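Local coordinates for hypothetical protein (Porphyromonas gingivalis W83, PDB 2P3P) that is of unknown function but belongs to the DUF3256 family and can bind a magnesium ion, at residues 14-19 and 33-38; 46-51 and 60-65; 123-128 and 153-158. One frame throughout, in Å; residues are numbered along the deposited sequence. Where two conformers were deposited one is given.

The three contacts follow one another along the chain. Contact 1 pairs helices 11-18 and 29-39, and contact 2 is the hairpin of strands 47-52 and 58-64 at one edge of the seven-stranded antiparallel sheet. Their centres are 11 Å apart and they touch: Leu35 packs on Ala49, Phe61 and Leu63, and Phe16 also meets Leu63. Contact 3, about 31 Å from contact 1 and 27 Å from contact 2 between centres, sets a loop against strand 155-159 of the four-stranded sheet; the Ser153 side chain is about 9 Å from that of Ser149, which binds Mg2+ in a structure of this protein, though not here. The chain thus builds two sheet regions, the first helix-covered.

Contact 1 of 3, residues 14-19 and 33-38; sequences RCFLAM and NDLCRR
Leu17 makes the largest single contribution to the packing between helices 11-18 and 29-39, whose short segments run roughly antiparallel at 143°, their axes approaching to 10.4 Å. Its CB leads to CG, anti to the carbonyl carbon (chi1 -74°), and the chain then forks. Of the two methyls, Leu17 CD2 does the touching: it presses on Cys36 CB at 3.4 Å, tighter than ordinary van der Waals contact, and lies 3.6 Å from Cys36 SG. The same methyl lies beside the amide of Asn33, whose side chain crosses that of Leu17 at about a right angle. A branched leucine can thus meet two residues one helical turn apart, while the compact cysteine lets the methyl settle against CB and SG.

Phe16 takes the neighbouring position, with CG anti to the backbone N (chi1 -172°). The rim of its ring faces helix 29-39: Cys36 SG sits 3.6 Å from Phe16 CD2 near the ring plane, a sulfur-aromatic contact at the edge. Farther round the rim, Phe16 CE2 meets Leu35 CD2 at 4.3 Å. Beyond the pair, Phe16 also packs on Met80 of strand 77-84.

At the edge, a sulfur probably meets the weakly positive ring hydrogens, a mild attraction added to dispersion; the contact therefore rests chiefly on close apolar fit, with a polarisable sulfur shared between a methyl and an aromatic rim.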
loop_
_atom_site.group_PDB
_atom_site.type_symbol
_atom_site.label_atom_id
_atom_site.label_comp_id
_atom_site.label_asym_id
_atom_site.label_seq_id
_atom_site.Cartn_x
_atom_site.Cartn_y
_atom_site.Cartn_z
ATOM N N ARG A 14 12.364 2.000 -15.705
ATOM C CA ARG A 14 12.160 1.107 -16.853
ATOM C C ARG A 14 10.799 0.431 -16.810
ATOM O O ARG A 14 10.057 0.431 -17.786
ATOM C CB ARG A 14 13.238 0.032 -16.892
ATOM C CG ARG A 14 14.653 0.587 -16.980
ATOM C CD ARG A 14 15.559 -0.347 -17.761
ATOM N NE ARG A 14 15.844 -1.590 -17.045
ATOM C CZ ARG A 14 16.721 -1.713 -16.044
ATOM N NH1 ARG A 14 17.406 -0.657 -15.599
ATOM N NH2 ARG A 14 16.899 -2.904 -15.469
ATOM N N CYS A 15 10.471 -0.147 -15.664
ATOM C CA CYS A 15 9.197 -0.880 -15.496
ATOM C C CYS A 15 7.995 0.034 -15.626
ATOM O O CYS A 15 6.998 -0.324 -16.276
ATOM C CB CYS A 15 9.195 -1.610 -14.148
ATOM S SG CYS A 15 10.412 -2.895 -14.019
ATOM N N PHE A 16 8.091 1.213 -15.017
ATOM C CA PHE A 16 7.035 2.217 -15.098
ATOM C C PHE A 16 6.760 2.657 -16.526
ATOM O O PHE A 16 5.593 2.810 -16.960
ATOM C CB PHE A 16 7.413 3.447 -14.280
ATOM C CG PHE A 16 6.314 4.435 -14.148
ATOM C CD1 PHE A 16 5.144 4.094 -13.524
ATOM C CD2 PHE A 16 6.480 5.753 -14.585
ATOM C CE1 PHE A 16 4.125 5.017 -13.350
ATOM C CE2 PHE A 16 5.467 6.681 -14.398
ATOM C CZ PHE A 16 4.286 6.307 -13.801
ATOM N N LEU A 17 7.821 2.885 -17.290
ATOM C CA LEU A 17 7.665 3.336 -18.655
ATOM C C LEU A 17 6.992 2.226 -19.512
ATOM O O LEU A 17 6.178 2.525 -20.387
ATOM C CB LEU A 17 9.021 3.681 -19.247
ATOM C CG LEU A 17 9.699 4.969 -18.791
ATOM C CD1 LEU A 17 11.133 4.997 -19.289
ATOM C CD2 LEU A 17 8.946 6.193 -19.325
ATOM N N ALA A 18 7.361 0.974 -19.264
ATOM C CA ALA A 18 6.814 -0.181 -20.024
ATOM C C ALA A 18 5.574 -0.857 -19.420
ATOM O O ALA A 18 5.105 -1.891 -19.916
ATOM C CB ALA A 18 7.915 -1.211 -20.241
HETATM N N MSE A 19 5.021 -0.296 -18.355
HETATM C CA MSE A 19 3.810 -0.853 -17.735
HETATM C C MSE A 19 2.649 -0.727 -18.741
HETATM O O MSE A 19 2.444 0.337 -19.301
HETATM C CB MSE A 19 3.504 -0.069 -16.459
HETATM C CG MSE A 19 2.299 -0.541 -15.655
HETATM SE SE MSE A 19 2.068 0.617 -14.105
HETATM C CE MSE A 19 1.677 2.237 -15.099
ATOM N N ASN A 33 4.115 8.344 -20.804
ATOM C CA ASN A 33 5.426 8.426 -21.416
ATOM C C ASN A 33 5.788 9.891 -21.733
ATOM O O ASN A 33 6.960 10.245 -21.713
ATOM C CB ASN A 33 5.579 7.421 -22.572
ATOM C CG ASN A 33 6.240 6.107 -22.109
ATOM O OD1 ASN A 33 5.629 5.300 -21.382
ATOM N ND2 ASN A 33 7.515 5.939 -22.464
ATOM N N ASP A 34 4.788 10.758 -21.918
ATOM C CA ASP A 34 5.038 12.219 -22.051
ATOM C C ASP A 34 5.419 12.846 -20.669
ATOM O O ASP A 34 6.334 13.655 -20.590
ATOM C CB ASP A 34 3.863 12.977 -22.738
ATOM C CG ASP A 34 3.663 12.611 -24.252
ATOM O OD1 ASP A 34 4.568 12.066 -24.935
ATOM O OD2 ASP A 34 2.566 12.889 -24.792
ATOM N N LEU A 35 4.762 12.434 -19.584
ATOM C CA LEU A 35 5.142 12.857 -18.215
ATOM C C LEU A 35 6.586 12.518 -17.872
ATOM O O LEU A 35 7.329 13.318 -17.315
ATOM C CB LEU A 35 4.244 12.154 -17.179
ATOM C CG LEU A 35 4.721 12.055 -15.709
ATOM C CD1 LEU A 35 4.223 13.248 -14.893
ATOM C CD2 LEU A 35 4.206 10.755 -15.064
ATOM N N CYS A 36 6.943 11.275 -18.129
ATOM C CA CYS A 36 8.306 10.824 -17.906
ATOM C C CYS A 36 9.323 11.575 -18.777
ATOM O O CYS A 36 10.401 11.893 -18.293
ATOM C CB CYS A 36 8.405 9.331 -18.164
ATOM S SG CYS A 36 7.627 8.377 -16.842
ATOM N N ARG A 37 8.975 11.853 -20.033
ATOM C CA ARG A 37 9.830 12.673 -20.898
ATOM C C ARG A 37 10.118 14.065 -20.344
ATOM O O ARG A 37 11.267 14.523 -20.382
ATOM C CB ARG A 37 9.297 12.782 -22.333
ATOM C CG ARG A 37 10.364 13.282 -23.263
ATOM C CD ARG A 37 10.002 13.231 -24.746
ATOM N NE ARG A 37 9.499 11.918 -25.150
ATOM C CZ ARG A 37 8.213 11.552 -25.146
ATOM N NH1 ARG A 37 7.262 12.391 -24.742
ATOM N NH2 ARG A 37 7.870 10.327 -25.549
ATOM N N ARG A 38 9.096 14.734 -19.820
ATOM C CA ARG A 38 9.310 16.041 -19.192
ATOM C C ARG A 38 10.124 15.922 -17.895
ATOM O O ARG A 38 10.857 16.857 -17.527
ATOM C CB ARG A 38 7.960 16.724 -18.901
ATOM C CG ARG A 38 7.122 16.960 -20.134
ATOM C CD ARG A 38 5.891 17.805 -19.840
ATOM N NE ARG A 38 4.992 17.132 -18.903
ATOM C CZ ARG A 38 3.977 16.328 -19.239
ATOM N NH1 ARG A 38 3.234 15.786 -18.276
ATOM N NH2 ARG A 38 3.669 16.082 -20.519
#

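Contact 2 of 3, residues 46-51 and 60-65; sequences THTASL and TFLLNR
Four backbone hydrogen bonds join residues 46-51 to 60-65 in an antiparallel hairpin, in two reciprocal pairs. At His47 and Leu63 each N-H meets the other's carbonyl, His47 N to Leu63 O and Leu63 N to His47 O both measuring 2.8 Å. Ala49 and Phe61 repeat the pattern, with Phe61 N to Ala49 O the shortest and straightest bond (2.7 Å, 173°). The carbonyls are not met alike: the donors reach His47 O and Phe61 O in the carbonyl plane, but Leu63 O and Ala49 O from above it. Each oxygen also takes a CA-H...O contact, as where Thr48 CA lies 3.4 Å from Phe61 O.

Past the last pair, Asn64 ND2 gives a hydrogen bond to Thr46 OG1 at 3.0 Å, nearly in its amide plane. Asn64 OD1 accepts from the backbone N of Asn66, and ND2 also makes a weak bond to Gly44 O. An asparagine suits this place because its amide can donate and accept at once, linking residue 64 to Thr46, Asn66 and weakly Gly44.

The non-hydrogen-bonded pairs Thr48-Leu62 and Ser50-Thr60 lie on one face. There Thr48 CG2 and Leu62 CD2 lie side by side, a tight 3.3 Å apart; beta-branched threonine suits extended backbone.

His47, Ala49, Phe61 and Leu63 lie on the opposite one and turn toward helices 11-18 and 29-39, His47 meeting Ala39 of the latter and Phe61 also Val27. Strand 47-52 is one of the two outermost strands of its sheet within this chain, while strand 58-64 is hydrogen-bonded on its other side to strand 67-72, Thr60 with Gln71 and Leu62 with Arg69.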
loop_
_atom_site.group_PDB
_atom_site.type_symbol
_atom_site.label_atom_id
_atom_site.label_comp_id
_atom_site.label_asym_id
_atom_site.label_seq_id
_atom_site.Cartn_x
_atom_site.Cartn_y
_atom_site.Cartn_z
ATOM N N THR A 46 13.029 13.386 -5.661
ATOM C CA THR A 46 11.663 13.160 -6.055
ATOM C C THR A 46 11.146 14.291 -6.943
ATOM O O THR A 46 11.301 15.501 -6.611
ATOM C CB THR A 46 10.813 13.034 -4.786
ATOM O OG1 THR A 46 11.352 11.953 -4.001
ATOM C CG2 THR A 46 9.355 12.830 -5.132
ATOM N N HIS A 47 10.558 13.906 -8.075
ATOM C CA HIS A 47 9.997 14.853 -9.049
ATOM C C HIS A 47 8.482 14.839 -8.943
ATOM O O HIS A 47 7.879 13.783 -9.063
ATOM C CB HIS A 47 10.447 14.519 -10.466
ATOM C CG HIS A 47 9.785 15.342 -11.518
ATOM N ND1 HIS A 47 10.128 16.657 -11.733
ATOM C CD2 HIS A 47 8.790 15.059 -12.385
ATOM C CE1 HIS A 47 9.399 17.133 -12.728
ATOM N NE2 HIS A 47 8.569 16.191 -13.129
ATOM N N THR A 48 7.902 16.018 -8.649
ATOM C CA THR A 48 6.457 16.179 -8.540
ATOM C C THR A 48 5.814 16.688 -9.837
ATOM O O THR A 48 6.289 17.630 -10.467
ATOM C CB THR A 48 6.110 17.124 -7.360
ATOM O OG1 THR A 48 6.453 18.476 -7.687
ATOM C CG2 THR A 48 6.875 16.712 -6.146
ATOM N N ALA A 49 4.725 16.034 -10.226
ATOM C CA ALA A 49 3.989 16.377 -11.422
ATOM C C ALA A 49 2.496 16.138 -11.186
ATOM O O ALA A 49 2.072 15.375 -10.270
ATOM C CB ALA A 49 4.496 15.573 -12.607
ATOM N N SER A 50 1.692 16.843 -11.951
ATOM C CA SER A 50 0.251 16.664 -11.861
ATOM C C SER A 50 -0.347 16.819 -13.261
ATOM O O SER A 50 0.185 17.541 -14.096
ATOM C CB SER A 50 -0.366 17.632 -10.840
ATOM O OG SER A 50 -0.266 18.969 -11.256
ATOM N N LEU A 51 -1.419 16.086 -13.513
ATOM C CA LEU A 51 -2.030 16.011 -14.834
ATOM C C LEU A 51 -3.524 15.850 -14.666
ATOM O O LEU A 51 -3.991 15.216 -13.713
ATOM C CB LEU A 51 -1.455 14.803 -15.603
ATOM C CG LEU A 51 -1.855 14.431 -17.031
ATOM C CD1 LEU A 51 -1.269 15.386 -18.111
ATOM C CD2 LEU A 51 -1.364 13.029 -17.251
ATOM N N THR A 60 -1.785 13.128 -9.383
ATOM C CA THR A 60 -0.479 13.657 -9.015
ATOM C C THR A 60 0.540 12.532 -8.910
ATOM O O THR A 60 0.235 11.428 -8.423
ATOM C CB THR A 60 -0.551 14.420 -7.700
ATOM O OG1 THR A 60 -0.892 13.512 -6.651
ATOM C CG2 THR A 60 -1.623 15.500 -7.793
ATOM N N PHE A 61 1.767 12.826 -9.306
ATOM C CA PHE A 61 2.847 11.860 -9.284
ATOM C C PHE A 61 4.003 12.375 -8.442
ATOM O O PHE A 61 4.349 13.553 -8.541
ATOM C CB PHE A 61 3.369 11.629 -10.707
ATOM C CG PHE A 61 2.387 10.993 -11.646
ATOM C CD1 PHE A 61 2.336 9.618 -11.780
ATOM C CD2 PHE A 61 1.508 11.759 -12.374
ATOM C CE1 PHE A 61 1.433 9.033 -12.653
ATOM C CE2 PHE A 61 0.613 11.167 -13.246
ATOM C CZ PHE A 61 0.581 9.799 -13.355
ATOM N N LEU A 62 4.556 11.501 -7.598
ATOM C CA LEU A 62 5.881 11.649 -7.053
ATOM C C LEU A 62 6.741 10.574 -7.705
ATOM O O LEU A 62 6.482 9.402 -7.526
ATOM C CB LEU A 62 5.898 11.472 -5.536
ATOM C CG LEU A 62 5.106 12.522 -4.751
ATOM C CD1 LEU A 62 5.230 12.217 -3.266
ATOM C CD2 LEU A 62 5.578 13.929 -5.069
ATOM N N LEU A 63 7.727 11.013 -8.487
ATOM C CA LEU A 63 8.595 10.140 -9.276
ATOM C C LEU A 63 10.016 10.166 -8.702
ATOM O O LEU A 63 10.695 11.165 -8.795
ATOM C CB LEU A 63 8.614 10.569 -10.749
ATOM C CG LEU A 63 7.249 10.615 -11.455
ATOM C CD1 LEU A 63 7.426 11.260 -12.834
ATOM C CD2 LEU A 63 6.600 9.243 -11.613
ATOM N N ASN A 64 10.430 9.046 -8.123
ATOM C CA ASN A 64 11.763 8.888 -7.571
ATOM C C ASN A 64 12.363 7.566 -8.123
ATOM O O ASN A 64 11.641 6.650 -8.477
ATOM C CB ASN A 64 11.649 8.925 -6.023
ATOM C CG ASN A 64 12.987 8.803 -5.309
ATOM O OD1 ASN A 64 13.660 7.768 -5.391
ATOM N ND2 ASN A 64 13.360 9.848 -4.569
ATOM N N ARG A 65 13.693 7.518 -8.224
ATOM C CA ARG A 65 14.400 6.328 -8.733
ATOM C C ARG A 65 14.040 5.059 -7.968
ATOM O O ARG A 65 14.116 3.949 -8.522
ATOM C CB ARG A 65 15.928 6.533 -8.698
ATOM C CG ARG A 65 16.711 5.472 -9.484
ATOM C CD ARG A 65 18.184 5.453 -9.134
ATOM N NE ARG A 65 18.936 4.530 -9.988
ATOM C CZ ARG A 65 19.294 4.795 -11.239
ATOM N NH1 ARG A 65 19.019 5.976 -11.786
ATOM N NH2 ARG A 65 19.985 3.892 -11.928
#

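Contact 3 of 3, residues 123-128 and 153-158; sequences WQQPRI and SYMQVS
An irregular loop, 123-128, lies over the start of edge strand 155-159 of the four-stranded antiparallel sheet, and selenomethionine Met155 packs between them. Its side chain leaves with CG anti to the carbonyl carbon (chi1 -60°) and runs extended. The methyl Met155 CE approaches Pro126 O at 3.3 Å and lies near Ile128 CD1, while SE passes Pro126 CG at 4.0 Å, sliding past it in the opposite direction. A long, unbranched selenoether chain (a thioether in natural methionine) suits this uneven surface.

Gln125 comes tip to tip with Met155, its NE2 3.6 Å from SE. The bend at chi2 (79°) brings its amide between two partners: Gln125 OE1 accepts from Trp123 NE1 at 3.0 Å, in the indole plane but bent (136°), and NE2 donates to a water that in turn donates to Met155 O. Ser153 OG rests against Ile128 CB but bonds to Leu150 O; its side chain is about 9 Å from that of Ser149, seen to bind Mg2+.

Strand 165-170 borders strand 155-159, and its Ile168 touches Trp123, Gln125 and Val157. On the other side, Asp104 and Ser105 of strand 104-111 bond to Met155, bringing the two sheets together.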
loop_
_atom_site.group_PDB
_atom_site.type_symbol
_atom_site.label_atom_id
_atom_site.label_comp_id
_atom_site.label_asym_id
_atom_site.label_seq_id
_atom_site.Cartn_x
_atom_site.Cartn_y
_atom_site.Cartn_z
ATOM N N TRP A 123 3.248 -12.206 1.155
ATOM C CA TRP A 123 2.579 -11.424 2.174
ATOM C C TRP A 123 1.357 -12.162 2.714
ATOM O O TRP A 123 0.529 -12.659 1.946
ATOM C CB TRP A 123 2.141 -10.087 1.577
ATOM C CG TRP A 123 1.119 -9.339 2.402
ATOM C CD1 TRP A 123 -0.212 -9.224 2.152
ATOM C CD2 TRP A 123 1.370 -8.616 3.598
ATOM N NE1 TRP A 123 -0.828 -8.479 3.153
ATOM C CE2 TRP A 123 0.124 -8.094 4.051
ATOM C CE3 TRP A 123 2.522 -8.372 4.356
ATOM C CZ2 TRP A 123 0.011 -7.321 5.203
ATOM C CZ3 TRP A 123 2.414 -7.582 5.471
ATOM C CH2 TRP A 123 1.163 -7.074 5.893
ATOM N N GLN A 124 1.268 -12.262 4.033
ATOM C CA GLN A 124 0.088 -12.801 4.698
ATOM C C GLN A 124 -0.588 -11.674 5.482
ATOM O O GLN A 124 -0.027 -11.175 6.449
ATOM C CB GLN A 124 0.451 -13.941 5.674
ATOM C CG GLN A 124 -0.698 -14.520 6.438
ATOM C CD GLN A 124 -0.305 -15.723 7.345
ATOM O OE1 GLN A 124 0.768 -16.355 7.170
ATOM N NE2 GLN A 124 -1.194 -16.070 8.274
ATOM N N GLN A 125 -1.818 -11.339 5.132
ATOM C CA GLN A 125 -2.528 -10.255 5.827
ATOM C C GLN A 125 -2.707 -10.629 7.316
ATOM O O GLN A 125 -3.154 -11.720 7.627
ATOM C CB GLN A 125 -3.914 -10.032 5.197
ATOM C CG GLN A 125 -4.699 -8.839 5.704
ATOM C CD GLN A 125 -4.250 -7.506 5.104
ATOM O OE1 GLN A 125 -3.136 -7.385 4.658
ATOM N NE2 GLN A 125 -5.113 -6.502 5.139
ATOM N N PRO A 126 -2.311 -9.742 8.233
ATOM C CA PRO A 126 -2.566 -10.070 9.638
ATOM C C PRO A 126 -4.052 -10.134 9.962
ATOM O O PRO A 126 -4.853 -9.576 9.207
ATOM C CB PRO A 126 -1.900 -8.931 10.410
ATOM C CG PRO A 126 -1.694 -7.831 9.464
ATOM C CD PRO A 126 -1.651 -8.431 8.062
ATOM N N ARG A 127 -4.386 -10.906 11.002
ATOM C CA ARG A 127 -5.733 -10.964 11.576
ATOM C C ARG A 127 -5.917 -9.761 12.471
ATOM O O ARG A 127 -4.932 -9.191 12.971
ATOM C CB ARG A 127 -5.943 -12.235 12.413
ATOM C CG ARG A 127 -5.846 -13.537 11.622
ATOM C CD ARG A 127 -5.884 -14.787 12.507
ATOM N NE ARG A 127 -6.990 -14.764 13.468
ATOM C CZ ARG A 127 -7.496 -15.829 14.085
ATOM N NH1 ARG A 127 -8.490 -15.667 14.937
ATOM N NH2 ARG A 127 -7.033 -17.049 13.839
ATOM N N ILE A 128 -7.170 -9.400 12.728
ATOM C CA ILE A 128 -7.400 -8.245 13.582
ATOM C C ILE A 128 -6.828 -8.512 14.989
ATOM O O ILE A 128 -6.464 -7.570 15.702
ATOM C CB ILE A 128 -8.891 -7.829 13.632
ATOM C CG1 ILE A 128 -9.058 -6.442 14.255
ATOM C CG2 ILE A 128 -9.744 -8.871 14.427
ATOM C CD1 ILE A 128 -8.319 -5.306 13.554
ATOM N N SER A 153 -12.221 -5.836 8.595
ATOM C CA SER A 153 -11.055 -5.427 9.320
ATOM C C SER A 153 -10.165 -4.570 8.418
ATOM O O SER A 153 -9.076 -4.977 8.017
ATOM C CB SER A 153 -10.311 -6.635 9.855
ATOM O OG SER A 153 -11.153 -7.416 10.681
ATOM N N TYR A 154 -10.598 -3.338 8.193
ATOM C CA TYR A 154 -9.840 -2.398 7.359
ATOM C C TYR A 154 -8.449 -2.198 7.918
ATOM O O TYR A 154 -8.252 -2.091 9.134
ATOM C CB TYR A 154 -10.568 -1.057 7.224
ATOM C CG TYR A 154 -12.003 -1.156 6.765
ATOM C CD1 TYR A 154 -12.297 -1.494 5.464
ATOM C CD2 TYR A 154 -13.066 -0.892 7.630
ATOM C CE1 TYR A 154 -13.600 -1.584 5.010
ATOM C CE2 TYR A 154 -14.395 -0.996 7.179
ATOM C CZ TYR A 154 -14.645 -1.327 5.867
ATOM O OH TYR A 154 -15.942 -1.431 5.354
HETATM N N MSE A 155 -7.473 -2.198 7.023
HETATM C CA MSE A 155 -6.087 -1.947 7.387
HETATM C C MSE A 155 -5.396 -1.140 6.288
HETATM O O MSE A 155 -5.571 -1.379 5.083
HETATM C CB MSE A 155 -5.303 -3.256 7.656
HETATM C CG MSE A 155 -5.874 -4.112 8.787
HETATM SE SE MSE A 155 -5.139 -5.908 8.733
HETATM C CE MSE A 155 -6.441 -6.834 9.941
ATOM N N GLN A 156 -4.626 -0.150 6.721
ATOM C CA GLN A 156 -3.865 0.703 5.821
ATOM C C GLN A 156 -2.374 0.350 5.897
ATOM O O GLN A 156 -1.761 0.325 6.978
ATOM C CB GLN A 156 -4.050 2.185 6.211
ATOM C CG GLN A 156 -3.289 3.134 5.276
ATOM C CD GLN A 156 -3.634 4.588 5.514
ATOM O OE1 GLN A 156 -4.244 4.944 6.548
ATOM N NE2 GLN A 156 -3.184 5.430 4.624
ATOM N N VAL A 157 -1.802 0.069 4.738
ATOM C CA VAL A 157 -0.404 -0.225 4.622
ATOM C C VAL A 157 0.420 0.963 4.102
ATOM O O VAL A 157 -0.008 1.665 3.198
ATOM C CB VAL A 157 -0.253 -1.374 3.642
ATOM C CG1 VAL A 157 1.210 -1.658 3.351
ATOM C CG2 VAL A 157 -0.998 -2.650 4.197
ATOM N N SER A 158 1.605 1.128 4.681
ATOM C CA SER A 158 2.638 2.064 4.176
ATOM C C SER A 158 3.960 1.319 3.935
ATOM O O SER A 158 4.633 0.922 4.873
ATOM C CB SER A 158 2.902 3.165 5.184
ATOM O OG SER A 158 3.711 4.178 4.595
HETATM O O HOH W 1 -4.749 -3.830 4.038
#